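Local coordinates for protein soluble secreted antigen MPT53 (Mycobacterium tuberculosis, PDB 1LU4) that probably catalyses the oxidation of reduced, unfolded secreted proteins so that they form disulfide bonds, at residues F7-L12 and T82-D86; F38-E42 and P118-M122; F31-W35 and A62-D66. One frame throughout, in Å; residues are numbered along the deposited sequence.

Contact 1. Residues F7-L12 and T82-D86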
loop_
_atom_site.group_PDB
_atom_site.type_symbol
_atom_site.label_atom_id
_atom_site.label_comp_id
_atom_site.label_asym_id
_atom_site.label_seq_id
_atom_site.Cartn_x
_atom_site.Cartn_y
_atom_site.Cartn_z
ATOM N N PHE A 7 -8.702 -10.450 4.736
ATOM C CA PHE A 7 -7.611 -11.329 4.328
ATOM C C PHE A 7 -6.619 -11.422 5.480
ATOM O O PHE A 7 -6.596 -10.511 6.310
ATOM C CB PHE A 7 -6.897 -10.855 3.072
ATOM C CG PHE A 7 -6.279 -9.462 3.169
ATOM C CD1 PHE A 7 -5.020 -9.212 3.679
ATOM C CD2 PHE A 7 -6.984 -8.364 2.687
ATOM C CE1 PHE A 7 -4.498 -7.955 3.748
ATOM C CE2 PHE A 7 -6.440 -7.076 2.767
ATOM C CZ PHE A 7 -5.167 -6.849 3.277
ATOM N N THR A 8 -5.794 -12.444 5.414
ATOM C CA THR A 8 -4.634 -12.474 6.324
ATOM C C THR A 8 -3.388 -12.537 5.469
ATOM O O THR A 8 -3.385 -12.929 4.298
ATOM C CB THR A 8 -4.697 -13.599 7.366
ATOM O OG1 THR A 8 -4.718 -14.886 6.723
ATOM C CG2 THR A 8 -5.979 -13.456 8.182
ATOM N N ALA A 9 -2.321 -12.080 6.113
ATOM C CA ALA A 9 -1.083 -11.925 5.398
ATOM C C ALA A 9 0.126 -12.075 6.298
ATOM O O ALA A 9 -0.054 -12.210 7.511
ATOM C CB ALA A 9 -1.119 -10.514 4.794
ATOM N N THR A 10 1.299 -11.997 5.725
ATOM C CA THR A 10 2.566 -11.975 6.485
ATOM C C THR A 10 3.333 -10.725 6.076
ATOM O O THR A 10 3.483 -10.430 4.901
ATOM C CB THR A 10 3.423 -13.204 6.202
ATOM O OG1 THR A 10 2.662 -14.349 6.598
ATOM C CG2 THR A 10 4.697 -13.280 7.016
ATOM N N THR A 11 3.843 -10.013 7.090
ATOM C CA THR A 11 4.611 -8.810 6.814
ATOM C C THR A 11 6.006 -9.116 6.364
ATOM O O THR A 11 6.440 -10.292 6.465
ATOM C CB THR A 11 4.692 -7.887 8.051
ATOM O OG1 THR A 11 5.616 -8.456 9.006
ATOM C CG2 THR A 11 3.332 -7.709 8.741
ATOM N N LEU A 12 6.709 -8.107 5.858
ATOM C CA LEU A 12 8.066 -8.404 5.393
ATOM C C LEU A 12 8.944 -8.852 6.543
ATOM O O LEU A 12 9.940 -9.504 6.258
ATOM C CB LEU A 12 8.740 -7.182 4.783
ATOM C CG LEU A 12 7.992 -6.514 3.660
ATOM C CD1 LEU A 12 8.890 -5.413 3.058
ATOM C CD2 LEU A 12 7.549 -7.466 2.595
ATOM N N THR A 82 3.156 -0.860 7.827
ATOM C CA THR A 82 3.132 -2.292 7.516
ATOM C C THR A 82 3.325 -2.500 6.014
ATOM O O THR A 82 2.670 -1.859 5.208
ATOM C CB THR A 82 1.749 -2.864 7.903
ATOM O OG1 THR A 82 1.576 -2.696 9.312
ATOM C CG2 THR A 82 1.676 -4.345 7.558
ATOM N N ASN A 83 4.193 -3.439 5.665
ATOM C CA ASN A 83 4.317 -3.911 4.272
ATOM C C ASN A 83 4.208 -5.406 4.266
ATOM O O ASN A 83 4.818 -6.124 5.057
ATOM C CB ASN A 83 5.661 -3.450 3.654
ATOM C CG ASN A 83 5.590 -1.987 3.307
ATOM O OD1 ASN A 83 5.086 -1.597 2.256
ATOM N ND2 ASN A 83 6.051 -1.190 4.248
ATOM N N LEU A 84 3.383 -5.906 3.346
ATOM C CA LEU A 84 3.017 -7.309 3.269
ATOM C C LEU A 84 3.793 -7.997 2.144
ATOM O O LEU A 84 3.923 -7.452 1.055
ATOM C CB LEU A 84 1.507 -7.479 2.984
ATOM C CG LEU A 84 0.639 -6.779 4.083
ATOM C CD1 LEU A 84 -0.833 -6.993 3.783
ATOM C CD2 LEU A 84 0.957 -7.270 5.485
ATOM N N ASN A 85 4.290 -9.189 2.445
ATOM C CA ASN A 85 4.940 -10.000 1.414
ATOM C C ASN A 85 3.853 -10.860 0.776
ATOM O O ASN A 85 3.551 -11.945 1.306
ATOM C CB ASN A 85 6.005 -10.878 2.092
ATOM C CG ASN A 85 6.646 -11.835 1.096
ATOM O OD1 ASN A 85 6.462 -11.739 -0.093
ATOM N ND2 ASN A 85 7.373 -12.792 1.635
ATOM N N ASP A 86 3.223 -10.378 -0.276
ATOM C CA ASP A 86 2.131 -11.118 -0.905
ATOM C C ASP A 86 2.748 -12.015 -1.949
ATOM O O ASP A 86 2.633 -11.817 -3.161
ATOM C CB ASP A 86 1.152 -10.140 -1.547
ATOM C CG ASP A 86 -0.085 -10.813 -2.123
ATOM O OD1 ASP A 86 -0.518 -11.843 -1.621
ATOM O OD2 ASP A 86 -0.646 -10.281 -3.092
HETATM O O HOH W 1 1.149 -11.850 2.851
HETATM O O HOH W 2 7.459 -12.365 4.742
#
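Leu84 has CG opposite its own carbonyl carbon (chi1 -58°), and its extended end carries both methyls to residues 7-11. CD1 sits 3.7 Å from Ala9 CB. The same methyl meets Phe7 CE1 at 3.8 Å, at the edge of the ring and near its plane. The Phe7 ring gets there because CG stands between the backbone N and the carbonyl carbon (chi1 59°). CD2 of Leu84 lies farther along, near Ala9 CB and Thr11 CG2. Phe17 and Ile91 add to this apolar cluster. Thr11 CG2 also touches Thr82 CG2.

Strand 82-85 is an outermost strand of the five-stranded mixed sheet in this thioredoxin-like fold. Strand 8-10 belongs to a separate two-stranded antiparallel sheet, paired with strand 16-18. The two strands run nearly at right angles (92°), and a single bridge, Thr11 with Leu84, joins their backbones. Two hydrogen bonds flank it. Asn85 N donates to Thr10 O and Leu12 N to Asn83 O, both at 2.9 Å. Asn83 OD1 turns elsewhere, to Trp32 NE1.

The side chain of Leu12 lies against Asn83 and Asn85. Its CD1 rests on Asn83 CB at 3.8 Å, and its CD2 on Asn85 CB at the same distance. Met70 and Val74 of helix 67-77 also touch this leucine. One water accepts from Thr10 N and donates to Asn85 O. A second donates to Thr11 O and accepts from Asn85 ND2 at 3.1 Å.

Contact 2. Residues F38-E42 and P118-M122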
loop_
_atom_site.group_PDB
_atom_site.type_symbol
_atom_site.label_atom_id
_atom_site.label_comp_id
_atom_site.label_asym_id
_atom_site.label_seq_id
_atom_site.Cartn_x
_atom_site.Cartn_y
_atom_site.Cartn_z
ATOM N N PHE A 38 8.325 3.564 -11.192
ATOM C CA PHE A 38 7.224 4.405 -10.739
ATOM C C PHE A 38 7.039 4.206 -9.247
ATOM O O PHE A 38 6.849 5.177 -8.511
ATOM C CB PHE A 38 5.953 4.109 -11.522
ATOM C CG PHE A 38 6.120 4.342 -13.008
ATOM C CD1 PHE A 38 5.935 5.605 -13.531
ATOM C CD2 PHE A 38 6.470 3.263 -13.872
ATOM C CE1 PHE A 38 6.072 5.837 -14.909
ATOM C CE2 PHE A 38 6.616 3.510 -15.224
ATOM C CZ PHE A 38 6.438 4.790 -15.727
ATOM N N CYS A 39 7.127 2.964 -8.759
ATOM C CA CYS A 39 7.047 2.701 -7.346
ATOM C C CYS A 39 8.205 3.379 -6.613
ATOM O O CYS A 39 8.012 3.949 -5.528
ATOM C CB CYS A 39 7.050 1.207 -7.068
ATOM S SG CYS A 39 5.569 0.324 -7.633
ATOM N N ASN A 40 9.374 3.318 -7.196
ATOM C CA ASN A 40 10.533 3.954 -6.594
ATOM C C ASN A 40 10.334 5.460 -6.532
ATOM O O ASN A 40 10.706 6.090 -5.536
ATOM C CB ASN A 40 11.817 3.671 -7.395
ATOM C CG ASN A 40 12.375 2.311 -7.029
ATOM O OD1 ASN A 40 11.919 1.237 -7.558
ATOM N ND2 ASN A 40 13.340 2.325 -6.169
ATOM N N ALA A 41 9.741 6.089 -7.567
ATOM C CA ALA A 41 9.465 7.531 -7.561
ATOM C C ALA A 41 8.441 7.883 -6.525
ATOM O O ALA A 41 8.534 8.948 -5.900
ATOM C CB ALA A 41 9.041 7.966 -8.940
ATOM N N GLU A 42 7.438 7.086 -6.314
ATOM C CA GLU A 42 6.394 7.346 -5.323
ATOM C C GLU A 42 6.813 7.072 -3.900
ATOM O O GLU A 42 6.259 7.714 -2.980
ATOM C CB GLU A 42 5.174 6.458 -5.605
ATOM C CG GLU A 42 4.429 6.894 -6.866
ATOM C CD GLU A 42 3.212 6.066 -7.144
ATOM O OE1 GLU A 42 2.984 5.048 -6.489
ATOM O OE2 GLU A 42 2.455 6.496 -8.079
ATOM N N PRO A 118 -0.608 3.551 -15.136
ATOM C CA PRO A 118 0.677 3.071 -15.586
ATOM C C PRO A 118 1.592 4.149 -16.165
ATOM O O PRO A 118 2.772 3.916 -16.462
ATOM C CB PRO A 118 0.245 2.053 -16.636
ATOM C CG PRO A 118 -1.059 2.523 -17.192
ATOM C CD PRO A 118 -1.743 3.283 -16.048
ATOM N N THR A 119 1.178 5.406 -16.322
ATOM C CA THR A 119 2.006 6.302 -17.117
ATOM C C THR A 119 2.884 7.226 -16.293
ATOM O O THR A 119 3.810 7.826 -16.834
ATOM C CB THR A 119 1.125 7.133 -18.088
ATOM O OG1 THR A 119 0.335 8.033 -17.331
ATOM C CG2 THR A 119 0.167 6.241 -18.874
ATOM N N ALA A 120 2.612 7.364 -14.998
ATOM C CA ALA A 120 3.279 8.360 -14.213
ATOM C C ALA A 120 3.200 8.064 -12.727
ATOM O O ALA A 120 2.268 7.417 -12.304
ATOM C CB ALA A 120 2.683 9.745 -14.473
ATOM N N ALA A 121 4.158 8.556 -11.970
ATOM C CA ALA A 121 4.069 8.447 -10.498
ATOM C C ALA A 121 3.143 9.517 -9.958
ATOM O O ALA A 121 3.179 10.661 -10.421
ATOM C CB ALA A 121 5.486 8.592 -9.968
ATOM N N MET A 122 2.375 9.141 -8.947
ATOM C CA MET A 122 1.588 10.146 -8.236
ATOM C C MET A 122 2.503 11.097 -7.479
ATOM O O MET A 122 3.423 10.658 -6.805
ATOM C CB MET A 122 0.664 9.450 -7.256
ATOM C CG MET A 122 -0.350 10.436 -6.634
ATOM S SD MET A 122 -1.415 9.627 -5.396
ATOM C CE MET A 122 -2.375 8.595 -6.446
HETATM O O HOH W 3 5.828 11.012 -5.708
HETATM O O HOH W 4 0.611 6.009 -9.607
#
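The Phe38 ring has Pro118 O over one face, 3.8 Å above the plane and offset toward the rim. At the edge, near the ring plane, is Ala121 N, 3.8 Å from CD1. Thr119 O approaches obliquely and comes within 3.6 Å of CE1. The ring thus follows the backbone of residues 118-121 and meets peptide atoms rather than their side chains. Thr119 N is held by Asn117 OD1, within the same loop.

One turn on, Ala41 CB meets Ala121 CB. The methyl of Ala121 also touches Glu42 CG at 3.7 Å, so it lies against two residues of the helix. These five helical residues belong to helix 37-52, which starts at the Cys36-Cys39 pair of the thioredoxin-type CxxC pattern. The loop 118-122 follows strand 112-115. The contact therefore joins the helix that carries Cys39 of the probable redox pair to the loop before helix 124-133.

The polar tie comes from buried Glu42. Its CG is anti to the carbonyl carbon (chi1 -71°), and the chain is extended beyond it, which brings OE2 to the loop backbone. Met122 N donates to OE2 at 2.8 Å in a nearly straight bond (173°). It meets the oxygen on the anti side, 19° out of the carboxylate plane. The other oxygen, OE1, is bonded to Trp30 NE1, so both carboxylate oxygens are bonded. A water donates to Met122 O at 2.7 Å and only weakly to Ala41 O. The end of the Met122 side chain leads away from this contact, and the side chain touches Leu127 and Arg130 of helix 124-133. Ala120 N is buried here without a partner.

Contact 3. Residues F31-W35 and A62-D66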
loop_
_atom_site.group_PDB
_atom_site.type_symbol
_atom_site.label_atom_id
_atom_site.label_comp_id
_atom_site.label_asym_id
_atom_site.label_seq_id
_atom_site.Cartn_x
_atom_site.Cartn_y
_atom_site.Cartn_z
ATOM N N PHE A 31 -0.043 -0.949 -3.611
ATOM C CA PHE A 31 0.504 -2.169 -4.250
ATOM C C PHE A 31 1.726 -1.807 -5.017
ATOM O O PHE A 31 1.687 -0.967 -5.947
ATOM C CB PHE A 31 -0.573 -2.742 -5.210
ATOM C CG PHE A 31 -1.800 -3.241 -4.483
ATOM C CD1 PHE A 31 -2.844 -2.384 -4.108
ATOM C CD2 PHE A 31 -1.919 -4.602 -4.157
ATOM C CE1 PHE A 31 -3.949 -2.879 -3.449
ATOM C CE2 PHE A 31 -3.032 -5.082 -3.475
ATOM C CZ PHE A 31 -4.059 -4.227 -3.094
ATOM N N TRP A 32 2.850 -2.409 -4.653
ATOM C CA TRP A 32 4.162 -2.019 -5.237
ATOM C C TRP A 32 5.006 -3.244 -5.512
ATOM O O TRP A 32 4.785 -4.359 -5.032
ATOM C CB TRP A 32 4.857 -1.115 -4.234
ATOM C CG TRP A 32 5.200 -1.585 -2.868
ATOM C CD1 TRP A 32 4.402 -1.488 -1.770
ATOM C CD2 TRP A 32 6.418 -2.200 -2.420
ATOM N NE1 TRP A 32 5.015 -1.995 -0.648
ATOM C CE2 TRP A 32 6.266 -2.430 -1.028
ATOM C CE3 TRP A 32 7.608 -2.563 -3.048
ATOM C CZ2 TRP A 32 7.272 -3.009 -0.243
ATOM C CZ3 TRP A 32 8.600 -3.138 -2.272
ATOM C CH2 TRP A 32 8.431 -3.375 -0.885
ATOM N N THR A 33 6.047 -2.994 -6.360
ATOM C CA THR A 33 7.127 -3.946 -6.500
ATOM C C THR A 33 8.432 -3.164 -6.428
ATOM O O THR A 33 8.464 -2.004 -6.829
ATOM C CB THR A 33 7.048 -4.711 -7.854
ATOM O OG1 THR A 33 7.329 -3.813 -8.981
ATOM C CG2 THR A 33 5.773 -5.428 -8.129
ATOM N N PRO A 34 9.537 -3.748 -5.901
ATOM C CA PRO A 34 10.693 -2.909 -5.592
ATOM C C PRO A 34 11.480 -2.455 -6.799
ATOM O O PRO A 34 12.293 -1.522 -6.686
ATOM C CB PRO A 34 11.520 -3.812 -4.660
ATOM C CG PRO A 34 11.089 -5.231 -4.997
ATOM C CD PRO A 34 9.599 -5.064 -5.314
ATOM N N TRP A 35 11.269 -3.111 -7.955
ATOM C CA TRP A 35 12.063 -2.824 -9.122
ATOM C C TRP A 35 11.318 -1.954 -10.090
ATOM O O TRP A 35 11.866 -1.589 -11.164
ATOM C CB TRP A 35 12.426 -4.171 -9.778
ATOM C CG TRP A 35 11.343 -5.230 -9.777
ATOM C CD1 TRP A 35 11.295 -6.299 -8.905
ATOM C CD2 TRP A 35 10.193 -5.360 -10.605
ATOM N NE1 TRP A 35 10.171 -7.094 -9.172
ATOM C CE2 TRP A 35 9.516 -6.510 -10.231
ATOM C CE3 TRP A 35 9.734 -4.579 -11.690
ATOM C CZ2 TRP A 35 8.333 -6.950 -10.849
ATOM C CZ3 TRP A 35 8.589 -4.996 -12.329
ATOM C CH2 TRP A 35 7.938 -6.184 -11.889
ATOM N N ALA A 62 3.422 -5.931 -1.401
ATOM C CA ALA A 62 4.455 -6.135 -2.432
ATOM C C ALA A 62 4.324 -7.545 -2.983
ATOM O O ALA A 62 3.937 -8.504 -2.296
ATOM C CB ALA A 62 5.848 -5.984 -1.796
ATOM N N THR A 63 4.704 -7.700 -4.258
ATOM C CA THR A 63 4.741 -9.039 -4.858
ATOM C C THR A 63 5.806 -9.013 -5.980
ATOM O O THR A 63 6.410 -7.993 -6.282
ATOM C CB THR A 63 3.373 -9.448 -5.370
ATOM O OG1 THR A 63 3.388 -10.890 -5.678
ATOM C CG2 THR A 63 2.932 -8.703 -6.613
ATOM N N ARG A 64 6.011 -10.179 -6.551
ATOM C CA ARG A 64 6.922 -10.360 -7.724
ATOM C C ARG A 64 8.348 -10.003 -7.361
ATOM O O ARG A 64 9.095 -9.504 -8.221
ATOM C CB ARG A 64 6.437 -9.587 -8.935
ATOM C CG ARG A 64 5.145 -10.201 -9.501
ATOM C CD ARG A 64 4.951 -9.607 -10.842
ATOM N NE ARG A 64 5.702 -10.171 -11.882
ATOM C CZ ARG A 64 5.755 -9.644 -13.110
ATOM N NH1 ARG A 64 5.143 -8.534 -13.396
ATOM N NH2 ARG A 64 6.432 -10.195 -14.051
ATOM N N ALA A 65 8.769 -10.304 -6.142
ATOM C CA ALA A 65 10.171 -10.049 -5.781
ATOM C C ALA A 65 10.527 -10.902 -4.578
ATOM O O ALA A 65 9.634 -11.317 -3.821
ATOM C CB ALA A 65 10.424 -8.567 -5.470
ATOM N N ASP A 66 11.831 -11.103 -4.361
ATOM C CA ASP A 66 12.220 -11.800 -3.147
ATOM C C ASP A 66 12.123 -10.866 -1.945
ATOM O O ASP A 66 12.123 -9.625 -2.047
ATOM C CB ASP A 66 13.642 -12.348 -3.245
ATOM C CG ASP A 66 14.599 -11.242 -3.594
ATOM O OD1 ASP A 66 15.179 -10.628 -2.709
ATOM O OD2 ASP A 66 14.738 -10.921 -4.797
#
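Ala62 CB lies over the six-membered ring of Trp32, 3.6 Å from its centroid and only 9° off the normal, a clear CH-pi contact. With chi1 at 61°, CG of Trp32 is tucked over its own backbone, and the indole lies across the Ala62 methyl. Both residues sit on parallel neighbours of the central sheet of the thioredoxin-like fold, strands 27-32 and 57-62, and form a bridge there. Their side chains share one face of the sheet, which helix 67-77 covers: Met70 touches both, and Phe73 stacks on Trp32.

The backbones stay close where the strands end. Trp32 O takes a CA-H...O contact from Ala62 CA at 3.2 Å. It also accepts a weak hydrogen bond from Thr63 N. Thr63 OG1 is bonded to Asp86 O. Beyond the strands, Thr33 CG2 packs on Thr63 O. Pro34 CG presses on Ala65 CB at 3.4 Å, tighter than usual for two carbons. Thr33 and Pro34 precede Cys36 and Cys39, the likely redox pair, in the chain, and the side chain of Thr33 touches that motif.

At the outer rim Trp35 stands against Arg64. Thr33 OG1 lies over the centre of one face of the Trp35 indole, 3.5 Å above it. Trp35 CH2 is over one face of the guanidinium, 4.0 Å from Arg64 NH1, and the two planes are almost perpendicular (89°). CZ2 of the indole touches Arg64 CB. Trp35 NE1 donates to Arg64 O at 2.8 Å; the oxygen lies in the indole plane, while the nitrogen stands above the carbonyl plane.

Overall arrangement
Contacts 1 and 3 both reach the five-stranded sheet, their centres about 12 Å apart. They touch directly: Asp86 N lies 2.8 Å from Ala62 O. Contact 3 is nested along the chain inside the loop that contact 1 closes. Contact 2 crosses both, since its segments alternate with theirs. It lies on the other side of the chain's centre from contact 1, about 22 Å between centres, and about 13 Å from contact 3. Strand 27-32 runs on into helix 37-52, so contact 3 ends just before the CxxC pair, and contact 2 holds its second cysteine, Cys39. Contact 1 ties the N-terminal hairpin to the sheet edge.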